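Local coordinates for diacylglycerol lipase (Aspergillus oryzae, PDB 5XK2), which probably hydrolyses mono- and diacylglycerols, as expected of a fungal class 3 lipase with the alpha/beta-hydrolase fold, at residues A[110-116]-A[183-188]; A[204-210]-A[252-256]. One frame throughout, in Å; residues are numbered along the deposited sequence.

Contact 1: residues A[110-116]-A[183-188]; sequences LCDGCKA and VANKPL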
ATOM      1  N   LEU A 110       6.801 -12.402 -27.954  1.00 16.62           N
ATOM      2  CA  LEU A 110       5.585 -12.059 -28.685  1.00 14.60           C
ATOM      3  C   LEU A 110       5.736 -11.309 -29.999  1.00 18.65           C
ATOM      4  O   LEU A 110       4.861 -11.397 -30.851  1.00 21.54           O
ATOM      5  CB  LEU A 110       4.680 -11.213 -27.785  1.00 16.75           C
ATOM      6  CG  LEU A 110       4.259 -11.882 -26.478  1.00 21.34           C
ATOM      7  CD1 LEU A 110       3.404 -10.942 -25.641  1.00 19.59           C
ATOM      8  CD2 LEU A 110       3.525 -13.191 -26.772  1.00 29.03           C
ATOM      9  N   CYS A 111       6.857 -10.619 -30.180  1.00 18.87           N
ATOM     10  CA  CYS A 111       7.057  -9.767 -31.352  1.00 14.98           C
ATOM     11  C   CYS A 111       8.446  -9.151 -31.328  1.00 15.67           C
ATOM     12  O   CYS A 111       9.144  -9.188 -30.306  1.00 16.75           O
ATOM     13  CB  CYS A 111       5.980  -8.663 -31.454  1.00 19.26           C
ATOM     14  SG  CYS A 111       5.458  -7.805 -29.914  1.00 23.07           S
ATOM     15  N   ASP A 112       8.851  -8.585 -32.462  1.00 17.24           N
ATOM     16  CA  ASP A 112      10.218  -8.103 -32.602  1.00 18.16           C
ATOM     17  C   ASP A 112      10.495  -6.902 -31.693  1.00 15.27           C
ATOM     18  O   ASP A 112       9.828  -5.866 -31.799  1.00 17.80           O
ATOM     19  CB  ASP A 112      10.498  -7.705 -34.051  1.00 18.71           C
ATOM     20  CG  ASP A 112      10.445  -8.882 -35.013  1.00 27.01           C
ATOM     21  OD1 ASP A 112      10.430 -10.052 -34.557  1.00 24.41           O
ATOM     22  OD2 ASP A 112      10.431  -8.623 -36.234  1.00 24.25           O
ATOM     23  N   GLY A 113      11.499  -7.043 -30.836  1.00 16.10           N
ATOM     24  CA  GLY A 113      11.922  -5.993 -29.926  1.00 16.37           C
ATOM     25  C   GLY A 113      10.952  -5.770 -28.774  1.00 17.70           C
ATOM     26  O   GLY A 113      11.082  -4.799 -28.023  1.00 17.03           O
ATOM     27  N   CYS A 114       9.987  -6.670 -28.635  1.00 14.48           N
ATOM     28  CA  CYS A 114       8.947  -6.486 -27.620  1.00 13.44           C
ATOM     29  C   CYS A 114       9.444  -6.903 -26.246  1.00 14.94           C
ATOM     30  O   CYS A 114      10.164  -7.897 -26.103  1.00 15.41           O
ATOM     31  CB  CYS A 114       7.698  -7.262 -28.022  1.00 18.31           C
ATOM     32  SG  CYS A 114       6.939  -6.500 -29.493  1.00 21.00           S
ATOM     33  N   LYS A 115       9.102  -6.112 -25.226  1.00 11.29           N
ATOM     34  CA  LYS A 115       9.513  -6.402 -23.860  1.00 11.09           C
ATOM     35  C   LYS A 115       8.333  -6.142 -22.946  1.00 10.91           C
ATOM     36  O   LYS A 115       7.558  -5.230 -23.198  1.00 11.11           O
ATOM     37  CB  LYS A 115      10.702  -5.542 -23.417  1.00 13.47           C
ATOM     38  CG  LYS A 115      11.917  -5.628 -24.347  1.00 17.69           C
ATOM     39  CD  LYS A 115      12.670  -6.910 -24.149  1.00 32.25           C
ATOM     40  CE  LYS A 115      13.721  -6.724 -23.084  1.00 51.07           C
ATOM     41  NZ  LYS A 115      14.369  -5.393 -23.249  1.00 57.71           N
ATOM     42  N   ALA A 116       8.206  -6.962 -21.908  1.00 11.21           N
ATOM     43  CA  ALA A 116       7.118  -6.852 -20.937  1.00 10.07           C
ATOM     44  C   ALA A 116       7.660  -6.722 -19.532  1.00 12.07           C
ATOM     45  O   ALA A 116       8.801  -7.093 -19.258  1.00 14.26           O
ATOM     46  CB  ALA A 116       6.201  -8.069 -21.018  1.00 11.52           C
ATOM     47  N   VAL A 183       2.352  -2.390 -18.832  1.00 11.32           N
ATOM     48  CA  VAL A 183       3.038  -3.680 -18.942  1.00  9.03           C
ATOM     49  C   VAL A 183       4.097  -3.827 -20.019  1.00 11.16           C
ATOM     50  O   VAL A 183       4.805  -4.824 -20.042  1.00 13.27           O
ATOM     51  CB  VAL A 183       2.019  -4.801 -19.135  1.00  9.94           C
ATOM     52  CG1 VAL A 183       1.045  -4.793 -17.951  1.00 13.08           C
ATOM     53  CG2 VAL A 183       1.239  -4.626 -20.448  1.00 12.36           C
ATOM     54  N   ALA A 184       4.192  -2.858 -20.917  1.00  8.52           N
ATOM     55  CA  ALA A 184       4.846  -3.083 -22.203  1.00  8.48           C
ATOM     56  C   ALA A 184       5.797  -1.957 -22.575  1.00 12.53           C
ATOM     57  O   ALA A 184       5.563  -0.807 -22.231  1.00 11.45           O
ATOM     58  CB  ALA A 184       3.779  -3.238 -23.309  1.00  9.80           C
ATOM     59  N   ASN A 185       6.857  -2.281 -23.308  1.00 10.11           N
ATOM     60  CA  ASN A 185       7.651  -1.228 -23.944  1.00  9.50           C
ATOM     61  C   ASN A 185       6.936  -0.759 -25.210  1.00  9.19           C
ATOM     62  O   ASN A 185       5.825  -1.228 -25.500  1.00 11.37           O
ATOM     63  CB  ASN A 185       9.096  -1.699 -24.223  1.00 10.82           C
ATOM     64  CG  ASN A 185       9.209  -2.741 -25.340  1.00 12.41           C
ATOM     65  OD1 ASN A 185       8.231  -3.334 -25.796  1.00 11.71           O
ATOM     66  ND2 ASN A 185      10.455  -2.985 -25.774  1.00 12.05           N
ATOM     67  N   LYS A 186       7.512   0.178 -25.960  1.00 10.90           N
ATOM     68  CA  LYS A 186       6.724   0.744 -27.062  1.00 11.72           C
ATOM     69  C   LYS A 186       6.380  -0.299 -28.147  1.00 11.06           C
ATOM     70  O   LYS A 186       5.221  -0.386 -28.546  1.00 11.78           O
ATOM     71  CB  LYS A 186       7.418   1.982 -27.693  1.00 16.14           C
ATOM     72  CG  LYS A 186       6.418   2.873 -28.457  1.00 27.65           C
ATOM     73  CD  LYS A 186       7.014   4.232 -28.861  1.00 32.27           C
ATOM     74  CE  LYS A 186       5.911   5.220 -29.250  1.00 36.31           C
ATOM     75  NZ  LYS A 186       6.428   6.614 -29.416  1.00 40.63           N
ATOM     76  N   PRO A 187       7.363  -1.100 -28.629  1.00 12.38           N
ATOM     77  CA  PRO A 187       6.994  -2.099 -29.647  1.00 12.05           C
ATOM     78  C   PRO A 187       5.897  -3.059 -29.176  1.00  9.35           C
ATOM     79  O   PRO A 187       4.985  -3.362 -29.953  1.00 12.86           O
ATOM     80  CB  PRO A 187       8.314  -2.862 -29.888  1.00 16.18           C
ATOM     81  CG  PRO A 187       9.364  -1.889 -29.539  1.00 20.40           C
ATOM     82  CD  PRO A 187       8.824  -1.061 -28.408  1.00 14.40           C
ATOM     83  N   LEU A 188       5.952  -3.497 -27.924  1.00 10.29           N
ATOM     84  CA  LEU A 188       4.912  -4.411 -27.439  1.00 10.08           C
ATOM     85  C   LEU A 188       3.575  -3.695 -27.291  1.00  9.16           C
ATOM     86  O   LEU A 188       2.520  -4.253 -27.606  1.00  9.99           O
ATOM     87  CB  LEU A 188       5.318  -5.053 -26.113  1.00 12.15           C
ATOM     88  CG  LEU A 188       4.278  -6.012 -25.526  1.00 11.15           C
ATOM     89  CD1 LEU A 188       3.909  -7.105 -26.546  1.00 11.43           C
ATOM     90  CD2 LEU A 188       4.772  -6.656 -24.205  1.00  9.92           C
TER
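Asn185 clasps the backbone of Gly113 and Lys115 while serving as the N-cap of helix 186-195, a worked example of one side chain joining a helix start to a distant loop of the alpha/beta-hydrolase fold. Its CB is 4.0 Å from Lys115 O, the same oxygen that accepts from Asn185 N. From there CG lies between the backbone N and the carbonyl carbon (chi1 71°), a setting that turns the amide back over the first turn of the helix. OD1 takes two N-H groups from opposite faces of its plane. The capping bond runs from Leu188 N to Asn185 OD1 (3.1 Å), whereas Lys115 N arrives from well above the carbonyl plane, 57° out of it. At the other end of the amide, Asn185 ND2 donates almost straight (171°) to Gly113 O at 3.0 Å, within both the amide plane and the carbonyl plane. The aliphatic part of Lys115 passes beside it, Lys115 CG being 3.3 Å from Asn185 ND2.

The loop has its own brace, a type II turn from Cys111 to Cys114 spanned by the disulfide between these two cysteines. Leu188 lies against it, with Cys114 CB at its CB, and its two methyls part company: CD1 meets Cys111 SG and Leu110 CD1, while CD2 leans on Ala116 CB. Leu161 of helix 154-168 also touches Ala116, placing this apolar side toward the protein interior. At the far end, where Ala116 and Ala184 form a single beta bridge, Ala116 CA approaches Val183 O to 3.2 Å in a CA-H...O contact.

Contact 2: residues A[204-210]-A[252-256]; sequences NDDPVPK and NTGTS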
ATOM      1  N   ASN A 204      -9.827   9.284 -13.183  1.00  8.08           N
ATOM      2  CA  ASN A 204      -9.304  10.533 -12.618  1.00  7.67           C
ATOM      3  C   ASN A 204      -7.794  10.452 -12.404  1.00  9.10           C
ATOM      4  O   ASN A 204      -7.051  10.128 -13.345  1.00 10.90           O
ATOM      5  CB  ASN A 204     -10.058  10.883 -11.322  1.00  9.81           C
ATOM      6  CG  ASN A 204     -11.489  11.319 -11.607  1.00 16.43           C
ATOM      7  OD1 ASN A 204     -11.754  11.919 -12.650  1.00 15.40           O
ATOM      8  ND2 ASN A 204     -12.406  11.021 -10.686  1.00 18.19           N
ATOM      9  N   ASP A 205      -7.351  10.749 -11.185  1.00  9.50           N
ATOM     10  CA  ASP A 205      -5.928  10.842 -10.836  1.00 10.63           C
ATOM     11  C   ASP A 205      -5.366   9.549 -10.241  1.00 11.71           C
ATOM     12  O   ASP A 205      -4.403   9.582  -9.475  1.00 10.96           O
ATOM     13  CB  ASP A 205      -5.651  12.042  -9.914  1.00 11.69           C
ATOM     14  CG  ASP A 205      -6.474  12.038  -8.645  1.00 15.85           C
ATOM     15  OD1 ASP A 205      -7.373  11.188  -8.487  1.00 13.68           O
ATOM     16  OD2 ASP A 205      -6.216  12.932  -7.799  1.00 14.85           O
ATOM     17  N   ASP A 206      -6.014   8.423 -10.504  1.00  9.11           N
ATOM     18  CA  ASP A 206      -5.506   7.130  -9.995  1.00  9.19           C
ATOM     19  C   ASP A 206      -3.986   7.010 -10.241  1.00 10.03           C
ATOM     20  O   ASP A 206      -3.521   7.190 -11.352  1.00  9.09           O
ATOM     21  CB  ASP A 206      -6.276   6.011 -10.709  1.00  8.44           C
ATOM     22  CG  ASP A 206      -5.828   4.613 -10.307  1.00  9.00           C
ATOM     23  OD1 ASP A 206      -4.944   4.460  -9.434  1.00  9.89           O
ATOM     24  OD2 ASP A 206      -6.404   3.660 -10.883  1.00 10.14           O
ATOM     25  N   PRO A 207      -3.195   6.792  -9.174  1.00  7.91           N
ATOM     26  CA  PRO A 207      -1.740   6.735  -9.388  1.00 10.28           C
ATOM     27  C   PRO A 207      -1.229   5.465 -10.082  1.00 12.94           C
ATOM     28  O   PRO A 207      -0.141   5.478 -10.675  1.00 12.09           O
ATOM     29  CB  PRO A 207      -1.170   6.816  -7.968  1.00 11.83           C
ATOM     30  CG  PRO A 207      -2.243   6.243  -7.093  1.00 10.71           C
ATOM     31  CD  PRO A 207      -3.559   6.697  -7.744  1.00  9.90           C
ATOM     32  N   VAL A 208      -1.976   4.371  -9.976  1.00 10.31           N
ATOM     33  CA  VAL A 208      -1.443   3.082 -10.409  1.00  8.79           C
ATOM     34  C   VAL A 208      -1.176   3.004 -11.925  1.00  9.97           C
ATOM     35  O   VAL A 208      -0.128   2.492 -12.311  1.00 11.53           O
ATOM     36  CB  VAL A 208      -2.358   1.935  -9.915  1.00  9.75           C
ATOM     37  CG1 VAL A 208      -1.866   0.573 -10.430  1.00 11.29           C
ATOM     38  CG2 VAL A 208      -2.360   1.930  -8.359  1.00 10.56           C
ATOM     39  N   PRO A 209      -2.066   3.545 -12.784  1.00 11.25           N
ATOM     40  CA  PRO A 209      -1.772   3.532 -14.227  1.00  9.55           C
ATOM     41  C   PRO A 209      -0.579   4.400 -14.634  1.00 13.47           C
ATOM     42  O   PRO A 209      -0.293   4.484 -15.827  1.00 15.83           O
ATOM     43  CB  PRO A 209      -3.081   4.032 -14.868  1.00  9.23           C
ATOM     44  CG  PRO A 209      -4.131   3.606 -13.881  1.00  7.82           C
ATOM     45  CD  PRO A 209      -3.473   3.918 -12.549  1.00 10.25           C
ATOM     46  N   LYS A 210       0.002   5.156 -13.703  1.00 11.44           N
ATOM     47  CA  LYS A 210       1.199   5.918 -14.030  1.00 10.64           C
ATOM     48  C   LYS A 210       2.492   5.148 -13.788  1.00 11.27           C
ATOM     49  O   LYS A 210       3.581   5.702 -13.960  1.00 13.51           O
ATOM     50  CB  LYS A 210       1.235   7.216 -13.225  1.00 10.89           C
ATOM     51  CG  LYS A 210       0.084   8.109 -13.541  1.00 19.54           C
ATOM     52  CD  LYS A 210       0.106   9.336 -12.648  1.00 21.78           C
ATOM     53  CE  LYS A 210      -1.245   9.928 -12.582  1.00 20.88           C
ATOM     54  NZ  LYS A 210      -1.214  11.157 -11.763  1.00 14.60           N
ATOM     55  N   ASN A 252      -5.455  10.299 -17.672  1.00  9.95           N
ATOM     56  CA  ASN A 252      -4.851  10.006 -16.372  1.00  9.89           C
ATOM     57  C   ASN A 252      -3.358  10.354 -16.287  1.00 11.38           C
ATOM     58  O   ASN A 252      -2.874  10.790 -15.245  1.00 11.61           O
ATOM     59  CB  ASN A 252      -5.074   8.517 -16.046  1.00 10.14           C
ATOM     60  CG  ASN A 252      -4.288   8.050 -14.818  1.00 10.02           C
ATOM     61  OD1 ASN A 252      -3.212   7.463 -14.949  1.00 11.40           O
ATOM     62  ND2 ASN A 252      -4.844   8.281 -13.616  1.00  8.80           N
ATOM     63  N   THR A 253      -2.626  10.177 -17.381  1.00  9.32           N
ATOM     64  CA  THR A 253      -1.188  10.394 -17.347  1.00 10.49           C
ATOM     65  C   THR A 253      -0.815  11.839 -17.021  1.00 11.83           C
ATOM     66  O   THR A 253       0.234  12.096 -16.424  1.00 13.82           O
ATOM     67  CB  THR A 253      -0.569   9.983 -18.689  1.00 11.67           C
ATOM     68  OG1 THR A 253      -0.848   8.601 -18.917  1.00 13.68           O
ATOM     69  CG2 THR A 253       0.956  10.174 -18.684  1.00 14.77           C
ATOM     70  N   GLY A 254      -1.695  12.773 -17.367  1.00 11.70           N
ATOM     71  CA  GLY A 254      -1.448  14.182 -17.099  1.00 13.83           C
ATOM     72  C   GLY A 254      -1.890  14.695 -15.735  1.00 11.68           C
ATOM     73  O   GLY A 254      -1.650  15.864 -15.404  1.00 15.72           O
ATOM     74  N   THR A 255      -2.566  13.857 -14.955  1.00 11.89           N
ATOM     75  CA  THR A 255      -3.071  14.288 -13.644  1.00 10.51           C
ATOM     76  C   THR A 255      -1.941  14.395 -12.615  1.00 12.12           C
ATOM     77  O   THR A 255      -0.884  13.798 -12.784  1.00 14.48           O
ATOM     78  CB  THR A 255      -4.150  13.326 -13.107  1.00 11.65           C
ATOM     79  OG1 THR A 255      -3.578  12.027 -12.976  1.00 11.32           O
ATOM     80  CG2 THR A 255      -5.338  13.252 -14.080  1.00 13.08           C
ATOM     81  N   SER A 256      -2.178  15.152 -11.544  1.00 14.93           N
ATOM     82  CA  SER A 256      -1.196  15.339 -10.464  1.00 15.13           C
ATOM     83  C   SER A 256       0.166  15.807 -10.968  1.00 17.75           C
ATOM     84  O   SER A 256       1.205  15.408 -10.443  1.00 16.54           O
ATOM     85  CB  SER A 256      -1.005  14.046  -9.655  1.00 16.74           C
ATOM     86  OG  SER A 256      -2.237  13.461  -9.292  1.00 18.87           O
TER
HETATM   87  O   HOH W   1      -1.980  10.660  -9.152  1.00 14.35           O
HETATM   88  O   HOH W   2      -1.664   6.821 -17.065  1.00 11.13           O
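Pro209 CB stands over one face of the Asn252 amide, 3.4 Å from Asn252 OD1; Lys210 CG lies off the oxygen end, displaced to the other side of the plane. At the nitrogen edge both N-H groups are spent on the loop after strand 198-203, which in the alpha/beta-hydrolase fold carries the acid of the catalytic triad. Asn252 ND2 donates to Asn204 O and, nearly straight (173°), to a lone pair of Asp206 O at 2.8 Å. OD1 accepts from a water that is also held by Pro209 O and Thr253 OG1. With CG anti to its backbone N (chi1 171°), Asn252 can thus grip the carbonyls flanking Asp205.

Asp206 is probably the triad acid: its OD2 bonds His268 ND1 and Tyr271 OH. Asn252 is a second-shell partner that holds Asp206 by its carbonyl, while Val208 N meets OD1 from above the carboxylate plane, closing an Asx turn.

Lys210 reaches out extended beyond CG to a second cluster. Lys210 NZ has four oxygen partners for three N-H groups, so at least one N-H must be shared: Thr255 OG1 (2.8 Å), Thr255 O, met from above its carbonyl plane, Leu259 O of the same chain and a second water. That water is shared with Asp205 O and Ser256 OG. Ser256 also packs on Leu259 of the second subunit. Thr255 OG1 donates to a lone pair of Asn252 O at 2.7 Å.

Contact 1 and contact 2 follow one another along the chain and never touch: their centres are 22 Å apart and their nearest atoms about 8 Å. One beta-alpha-beta unit connects them. Residues 183-188 open helix 186-195, which links the parallel neighbouring strands 173-178 and 198-203, and residues 204-210 leave the second of these. Contact 1 thus lies at the start of the crossover helix and contact 2 at the loop after its second strand. Only contact 2 contains a member of the probable Ser153-His268-Asp206 triad. The relation of contact 1 to that site is indirect: Val183 and Ala116 pack on helix 154-168, which follows the likely nucleophile Ser153.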